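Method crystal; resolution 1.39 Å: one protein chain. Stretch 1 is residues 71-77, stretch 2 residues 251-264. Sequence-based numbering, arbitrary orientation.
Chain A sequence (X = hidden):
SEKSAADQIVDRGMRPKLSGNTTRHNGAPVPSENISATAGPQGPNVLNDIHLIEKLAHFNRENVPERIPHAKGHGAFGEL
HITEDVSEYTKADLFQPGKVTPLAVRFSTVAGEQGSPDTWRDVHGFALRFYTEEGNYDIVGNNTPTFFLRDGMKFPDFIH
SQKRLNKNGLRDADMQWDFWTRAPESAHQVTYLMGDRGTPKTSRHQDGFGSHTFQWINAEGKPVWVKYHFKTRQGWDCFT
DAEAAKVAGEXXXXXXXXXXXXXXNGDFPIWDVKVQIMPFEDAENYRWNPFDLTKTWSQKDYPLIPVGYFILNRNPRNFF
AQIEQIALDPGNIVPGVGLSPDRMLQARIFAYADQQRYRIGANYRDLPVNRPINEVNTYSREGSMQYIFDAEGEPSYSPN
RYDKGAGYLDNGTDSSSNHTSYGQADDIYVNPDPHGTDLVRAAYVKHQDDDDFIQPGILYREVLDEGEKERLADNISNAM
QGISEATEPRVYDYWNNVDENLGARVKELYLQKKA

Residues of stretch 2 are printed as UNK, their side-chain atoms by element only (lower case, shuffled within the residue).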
ATOM      1  N   ALA A  71      18.806   5.759   4.218  1.00  7.99           N
ATOM      2  CA  ALA A  71      18.475   4.469   3.602  1.00  7.46           C
ATOM      3  C   ALA A  71      19.511   3.375   3.831  1.00  7.72           C
ATOM      4  O   ALA A  71      19.141   2.215   4.030  1.00  7.40           O
ATOM      5  CB  ALA A  71      18.248   4.638   2.113  1.00  8.01           C
ATOM      6  N   LYS A  72      20.794   3.736   3.754  1.00  7.39           N
ATOM      7  CA  LYS A  72      21.891   2.760   3.832  1.00  7.06           C
ATOM      8  C   LYS A  72      22.404   2.630   5.259  1.00  7.96           C
ATOM      9  O   LYS A  72      23.066   3.534   5.770  1.00  8.53           O
ATOM     10  CB  LYS A  72      23.062   3.173   2.930  1.00  7.72           C
ATOM     11  CG  LYS A  72      24.221   2.161   2.940  1.00  8.71           C
ATOM     12  CD  LYS A  72      23.869   0.937   2.082  1.00  8.49           C
ATOM     13  CE  LYS A  72      24.835  -0.252   2.246  1.00  7.88           C
ATOM     14  NZ  LYS A  72      26.262   0.123   1.983  1.00  8.46           N
ATOM     15  N   GLY A  73      22.118   1.514   5.910  1.00  7.64           N
ATOM     16  CA  GLY A  73      22.561   1.337   7.277  1.00  8.80           C
ATOM     17  C   GLY A  73      22.609  -0.109   7.709  1.00  7.48           C
ATOM     18  O   GLY A  73      22.324  -1.017   6.921  1.00  8.59           O
ATOM     19  N   HIS A  74      22.954  -0.317   8.975  1.00  6.81           N
ATOM     20  CA  HIS A  74      23.201  -1.650   9.505  1.00  7.57           C
ATOM     21  C   HIS A  74      23.213  -1.513  11.007  1.00  7.59           C
ATOM     22  O   HIS A  74      23.314  -0.400  11.536  1.00  8.77           O
ATOM     23  CB  HIS A  74      24.559  -2.164   9.029  1.00  8.98           C
ATOM     24  CG  HIS A  74      25.667  -1.193   9.269  1.00  8.02           C
ATOM     25  ND1 HIS A  74      25.960  -0.174   8.386  1.00  8.26           N
ATOM     26  CD2 HIS A  74      26.519  -1.046  10.312  1.00  8.47           C
ATOM     27  CE1 HIS A  74      26.962   0.544   8.863  1.00  8.50           C
ATOM     28  NE2 HIS A  74      27.308   0.046  10.038  1.00  8.48           N
ATOM     29  N   GLY A  75      23.116  -2.623  11.722  1.00  7.69           N
ATOM     30  CA  GLY A  75      23.021  -2.489  13.157  1.00  9.69           C
ATOM     31  C   GLY A  75      23.320  -3.729  13.960  1.00  8.82           C
ATOM     32  O   GLY A  75      23.838  -4.723  13.447  1.00  7.87           O
ATOM     33  N   ALA A  76      22.978  -3.659  15.238  1.00  8.53           N
ATOM     34  CA  ALA A  76      23.322  -4.699  16.191  1.00  8.57           C
ATOM     35  C   ALA A  76      22.517  -4.503  17.451  1.00  8.65           C
ATOM     36  O   ALA A  76      21.740  -3.555  17.568  1.00  8.60           O
ATOM     37  CB  ALA A  76      24.811  -4.654  16.507  1.00  9.84           C
ATOM     38  N   PHE A  77      22.712  -5.408  18.400  1.00  7.92           N
ATOM     39  CA  PHE A  77      21.987  -5.373  19.654  1.00  8.12           C
ATOM     40  C   PHE A  77      22.989  -5.490  20.782  1.00  8.58           C
ATOM     41  O   PHE A  77      24.131  -5.897  20.570  1.00  9.11           O
ATOM     42  CB  PHE A  77      20.942  -6.498  19.698  1.00  8.97           C
ATOM     43  CG  PHE A  77      19.869  -6.345  18.664  1.00  9.28           C
ATOM     44  CD1 PHE A  77      20.087  -6.758  17.356  1.00  8.57           C
ATOM     45  CD2 PHE A  77      18.652  -5.762  18.990  1.00 10.43           C
ATOM     46  CE1 PHE A  77      19.095  -6.600  16.389  1.00 10.16           C
ATOM     47  CE2 PHE A  77      17.660  -5.594  18.036  1.00  9.99           C
ATOM     48  CZ  PHE A  77      17.882  -6.019  16.727  1.00 10.50           C
ATOM     49  N   UNK A 251      34.726  -1.805  -1.303  1.00 12.67           N
ATOM     50  CA  UNK A 251      33.706  -2.461  -0.500  1.00 11.26           C
ATOM     51  C   UNK A 251      32.659  -1.445  -0.093  1.00  9.75           C
ATOM     52  O   UNK A 251      32.845  -0.708   0.877  1.00 10.26           O
ATOM     53  c   UNK A 251      34.309  -3.131   0.740  1.00 13.18           C
ATOM     54  o   UNK A 251      32.102  -3.994   1.158  1.00 14.83           O
ATOM     55  n   UNK A 251      33.750  -4.671   2.542  1.00 18.21           N
ATOM     56  c   UNK A 251      33.290  -3.969   1.504  1.00 14.36           C
ATOM     57  N   UNK A 252      31.549  -1.417  -0.828  1.00 10.68           N
ATOM     58  CA  UNK A 252      30.475  -0.478  -0.541  1.00 10.67           C
ATOM     59  C   UNK A 252      29.861  -0.732   0.832  1.00  8.61           C
ATOM     60  O   UNK A 252      29.194   0.141   1.390  1.00  9.76           O
ATOM     61  c   UNK A 252      29.407  -0.556  -1.613  1.00 11.30           C
ATOM     62  N   UNK A 253      30.088  -1.927   1.374  1.00  9.39           N
ATOM     63  CA  UNK A 253      29.538  -2.307   2.662  1.00  8.28           C
ATOM     64  C   UNK A 253      30.623  -2.424   3.726  1.00  8.57           C
ATOM     65  O   UNK A 253      30.501  -3.200   4.665  1.00  9.37           O
ATOM     66  o   UNK A 253      27.093  -2.457   1.279  1.00 11.66           O
ATOM     67  c   UNK A 253      28.782  -3.629   2.509  1.00  9.04           C
ATOM     68  o   UNK A 253      27.385  -4.572   0.820  1.00 13.05           O
ATOM     69  c   UNK A 253      27.674  -3.549   1.467  1.00 11.28           C
ATOM     70  N   UNK A 254      31.676  -1.625   3.582  1.00  8.97           N
ATOM     71  CA  UNK A 254      32.827  -1.701   4.470  1.00  9.55           C
ATOM     72  C   UNK A 254      32.457  -1.635   5.946  1.00  7.92           C
ATOM     73  O   UNK A 254      32.968  -2.409   6.762  1.00 10.97           O
ATOM     74  c   UNK A 254      37.340  -1.478   5.196  1.00 17.00           C
ATOM     75  c   UNK A 254      36.470   0.125   6.754  1.00 12.91           C
ATOM     76  c   UNK A 254      37.495  -0.694   6.324  1.00 17.04           C
ATOM     77  c   UNK A 254      36.149  -1.439   4.493  1.00 12.67           C
ATOM     78  c   UNK A 254      35.275   0.161   6.037  1.00 11.54           C
ATOM     79  c   UNK A 254      33.802  -0.577   4.127  1.00  9.96           C
ATOM     80  o   UNK A 254      38.676  -0.729   7.026  1.00 19.42           O
ATOM     81  c   UNK A 254      35.095  -0.626   4.904  1.00 10.23           C
ATOM     82  N   UNK A 255      31.563  -0.713   6.297  1.00  7.95           N
ATOM     83  CA  UNK A 255      31.230  -0.502   7.698  1.00  8.79           C
ATOM     84  C   UNK A 255      30.236  -1.539   8.204  1.00  8.11           C
ATOM     85  O   UNK A 255      30.329  -1.988   9.354  1.00  8.78           O
ATOM     86  o   UNK A 255      30.086   3.662   7.934  1.00 11.19           O
ATOM     87  c   UNK A 255      31.738   1.987   7.521  1.00  9.66           C
ATOM     88  c   UNK A 255      30.726   0.923   7.926  1.00  8.66           C
ATOM     89  n   UNK A 255      32.233   4.261   8.130  1.00 11.53           N
ATOM     90  c   UNK A 255      31.279   3.379   7.881  1.00 10.72           C
ATOM     91  N   UNK A 256      29.282  -1.909   7.351  1.00  8.24           N
ATOM     92  CA  UNK A 256      28.370  -3.008   7.653  1.00  8.51           C
ATOM     93  C   UNK A 256      29.171  -4.276   7.958  1.00  8.16           C
ATOM     94  O   UNK A 256      28.941  -4.949   8.966  1.00  9.02           O
ATOM     95  c   UNK A 256      23.606  -3.265   4.451  1.00  7.89           C
ATOM     96  c   UNK A 256      27.422  -3.235   6.467  1.00  8.28           C
ATOM     97  n   UNK A 256      22.914  -2.133   4.346  1.00  8.16           N
ATOM     98  c   UNK A 256      25.483  -4.516   5.472  1.00  7.92           C
ATOM     99  c   UNK A 256      26.429  -4.367   6.666  1.00  7.99           C
ATOM    100  n   UNK A 256      24.661  -3.324   5.264  1.00  7.37           N
ATOM    101  n   UNK A 256      23.239  -4.336   3.756  1.00  9.27           N
ATOM    102  N   UNK A 257      30.118  -4.591   7.083  1.00  8.91           N
ATOM    103  CA  UNK A 257      30.915  -5.797   7.242  1.00  8.61           C
ATOM    104  C   UNK A 257      31.811  -5.700   8.473  1.00  9.25           C
ATOM    105  O   UNK A 257      31.975  -6.680   9.205  1.00 10.04           O
ATOM    106  c   UNK A 257      32.787  -7.913   4.611  1.00 17.25           C
ATOM    107  c   UNK A 257      32.510  -7.364   6.000  1.00 12.42           C
ATOM    108  c   UNK A 257      31.737  -6.054   5.977  1.00 10.18           C
ATOM    109  o   UNK A 257      33.207  -9.082   4.517  1.00 23.56           O
ATOM    110  o   UNK A 257      32.576  -7.188   3.612  1.00 19.78           O
ATOM    111  N   UNK A 258      32.391  -4.526   8.704  1.00  9.76           N
ATOM    112  CA  UNK A 258      33.243  -4.349   9.877  1.00  9.07           C
ATOM    113  C   UNK A 258      32.501  -4.621  11.182  1.00  8.97           C
ATOM    114  O   UNK A 258      33.031  -5.290  12.077  1.00  9.99           O
ATOM    115  c   UNK A 258      33.831  -2.942   9.914  1.00 10.39           C
ATOM    116  o   UNK A 258      33.794  -2.088  12.136  1.00 10.15           O
ATOM    117  o   UNK A 258      35.690  -2.936  11.402  1.00 11.69           O
ATOM    118  c   UNK A 258      34.486  -2.627  11.242  1.00 10.31           C
ATOM    119  N   UNK A 259      31.285  -4.095  11.305  1.00  9.19           N
ATOM    120  CA  UNK A 259      30.547  -4.264  12.555  1.00  9.96           C
ATOM    121  C   UNK A 259      30.135  -5.731  12.753  1.00  9.45           C
ATOM    122  O   UNK A 259      30.265  -6.268  13.866  1.00 10.19           O
ATOM    123  c   UNK A 259      29.342  -3.006  15.141  1.00 12.29           C
ATOM    124  c   UNK A 259      27.248  -2.599  13.828  1.00 10.74           C
ATOM    125  c   UNK A 259      28.516  -3.424  13.924  1.00 10.10           C
ATOM    126  c   UNK A 259      29.338  -3.317  12.633  1.00  9.30           C
ATOM    127  N   UNK A 260      29.669  -6.376  11.680  1.00  9.07           N
ATOM    128  CA  UNK A 260      29.304  -7.790  11.728  1.00 10.19           C
ATOM    129  C   UNK A 260      30.500  -8.622  12.187  1.00  9.47           C
ATOM    130  O   UNK A 260      30.390  -9.446  13.094  1.00  9.90           O
ATOM    131  c   UNK A 260      29.883 -10.438   9.535  1.00 16.79           C
ATOM    132  o   UNK A 260      28.932 -13.958   9.840  1.00 25.73           O
ATOM    133  c   UNK A 260      27.840 -10.587  10.745  1.00 13.93           C
ATOM    134  c   UNK A 260      28.841  -9.800  10.204  1.00 14.59           C
ATOM    135  c   UNK A 260      29.921 -11.819   9.414  1.00 17.97           C
ATOM    136  c   UNK A 260      28.899 -12.585   9.960  1.00 17.91           C
ATOM    137  c   UNK A 260      27.853 -11.978  10.627  1.00 13.10           C
ATOM    138  c   UNK A 260      28.807  -8.278  10.352  1.00 12.58           C
ATOM    139  N   UNK A 261      31.637  -8.405  11.539  1.00 10.28           N
ATOM    140  CA  UNK A 261      32.843  -9.162  11.849  1.00 12.82           C
ATOM    141  C   UNK A 261      33.339  -8.916  13.274  1.00 12.12           C
ATOM    142  O   UNK A 261      33.737  -9.855  13.962  1.00 13.28           O
ATOM    143  c   UNK A 261      33.955  -8.835  10.848  1.00 14.77           C
ATOM    144  n   UNK A 261      34.354  -8.917   8.461  1.00 23.78           N
ATOM    145  c   UNK A 261      33.746  -9.490   9.493  1.00 19.32           C
ATOM    146  o   UNK A 261      33.068 -10.507   9.378  1.00 24.81           O
ATOM    147  N   UNK A 262      33.305  -7.663  13.723  1.00 11.14           N
ATOM    148  CA  UNK A 262      33.774  -7.331  15.069  1.00 11.44           C
ATOM    149  C   UNK A 262      32.973  -8.107  16.104  1.00 11.10           C
ATOM    150  O   UNK A 262      33.526  -8.716  17.028  1.00 12.49           O
ATOM    151  c   UNK A 262      33.662  -5.843  15.326  1.00 12.55           C
ATOM    152  N   UNK A 263      31.660  -8.109  15.943  1.00 10.56           N
ATOM    153  CA  UNK A 263      30.812  -8.790  16.910  1.00 11.00           C
ATOM    154  C   UNK A 263      30.959 -10.313  16.818  1.00 12.08           C
ATOM    155  O   UNK A 263      31.008 -10.993  17.848  1.00 13.56           O
ATOM    156  c   UNK A 263      27.908  -6.263  16.994  1.00 11.88           C
ATOM    157  c   UNK A 263      29.257  -6.865  17.208  1.00 11.44           C
ATOM    158  c   UNK A 263      29.348  -8.332  16.794  1.00 10.86           C
ATOM    159  c   UNK A 263      28.428  -9.195  17.661  1.00 11.43           C
ATOM    160  N   UNK A 264      31.066 -10.840  15.597  1.00 12.85           N
ATOM    161  CA  UNK A 264      31.266 -12.278  15.410  1.00 13.77           C
ATOM    162  C   UNK A 264      32.565 -12.752  16.064  1.00 15.36           C
ATOM    163  O   UNK A 264      32.647 -13.878  16.574  1.00 17.68           O
ATOM    164  o   UNK A 264      29.333 -14.830  13.939  1.00 27.14           O
ATOM    165  c   UNK A 264      29.916 -12.624  13.258  1.00 23.25           C
ATOM    166  c   UNK A 264      28.961 -13.638  13.874  1.00 25.46           C
ATOM    167  o   UNK A 264      27.845 -13.241  14.301  1.00 24.19           O
ATOM    168  c   UNK A 264      31.280 -12.629  13.919  1.00 17.64           C
TER
HETATM  169  O   HOH W   1      25.411  -0.500   5.624  1.00  8.43           O

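Position 251 carries two side-chain carbons, the second bearing one oxygen and one nitrogen: asparagine, N251. It lies out of reach of stretch 1 and begins a type I turn ending at position 254. Its OD1 accepts a hydrogen bond from the backbone N of position 253 at 2.9 Å, a job suited to a short amide.

Position 252 has a single carbon, 4.8 Å from stretch 1 at its nearest: alanine, A252, compact enough for a buried turn. Its backbone O comes within 3.0 Å of K72 NZ, but the angle is too poor for a hydrogen bond.

Position 253 has two carbons, the second carrying two oxygens, one of them close to the amine of K72. This is aspartate, D253. K72 NZ donates to D253 OD1 at 2.8 Å, a salt bridge. The residue holds the N-cap position, yet its side chain makes no capping bond.

Position 254 shows one carbon, then a six-carbon ring bearing an oxygen: tyrosine, Y254. It opens the helix and points away from the strand, partly exposed.

Position 255 has three carbons, the third carrying oxygen and nitrogen; its CB lies 3.9 Å from H74 CE1, and its backbone C sits over a face of the imidazole. It is glutamine, Q255, whose buried amide has its NE2 hydrogen-bonded elsewhere in the structure.

Position 256 has three carbons, a nitrogen, then a carbon with two more nitrogens, one near G73 O. K72 CE lies over one face of this planar end, and the CA packs on the H74 ring, 3.7 Å from the centroid and 11° off the normal, a CH-pi contact. Only arginine fits. R256 is long enough to reach across to the start of the strand, where its NH2 donates a weak hydrogen bond to G73 O at 2.9 Å (119°).

Position 257 has three carbons, the third with two oxygens: glutamate, E257. It points away from the strand, and its OE1 accepts from N251 ND2 at 3.0 Å, tying the turn to the helix.

Position 258, two carbons with two oxygens on the second, touches nothing here: aspartate, D258, its carboxylate hydrogen-bonded elsewhere in the structure.

Position 259 has four carbons forked at the second; a terminal carbon lies at the H74 ring edge and near A76 CB: leucine, L259. It points toward the strand, and its fork sets CD2 3.9 Å from H74 CD2 and 4.2 Å from A76 CB.

Position 260, a six-carbon ring with an oxygen, leads away: tyrosine, Y260, its polar tip suiting partial exposure. Position 261, two carbons with oxygen and nitrogen, is asparagine, N261, polar and partly exposed; position 262, one carbon, is alanine, A262, small and buried. Both are out of reach.

Position 263 has four carbons forked at the first, its two-carbon arm meeting A76 CB: isoleucine, I263. That arm brings CD1 to 3.5 Å from A76 CB, apolar against apolar. Position 264, three carbons ending in two oxygens, is glutamate, E264, its charge suiting exposure.

The contact grades from polar to apolar along a nearly parallel strand and helix (11°). Charge pairing anchors the K72 end, H74 packs against the helix backbone, and L259 and I263 meet A76. Water 1 joins H74 ND1 (2.8 Å) to R256 NE (2.9 Å), accepting from the latter.

Stretch 2, residues 251-264: NADYQREDLYNAIE
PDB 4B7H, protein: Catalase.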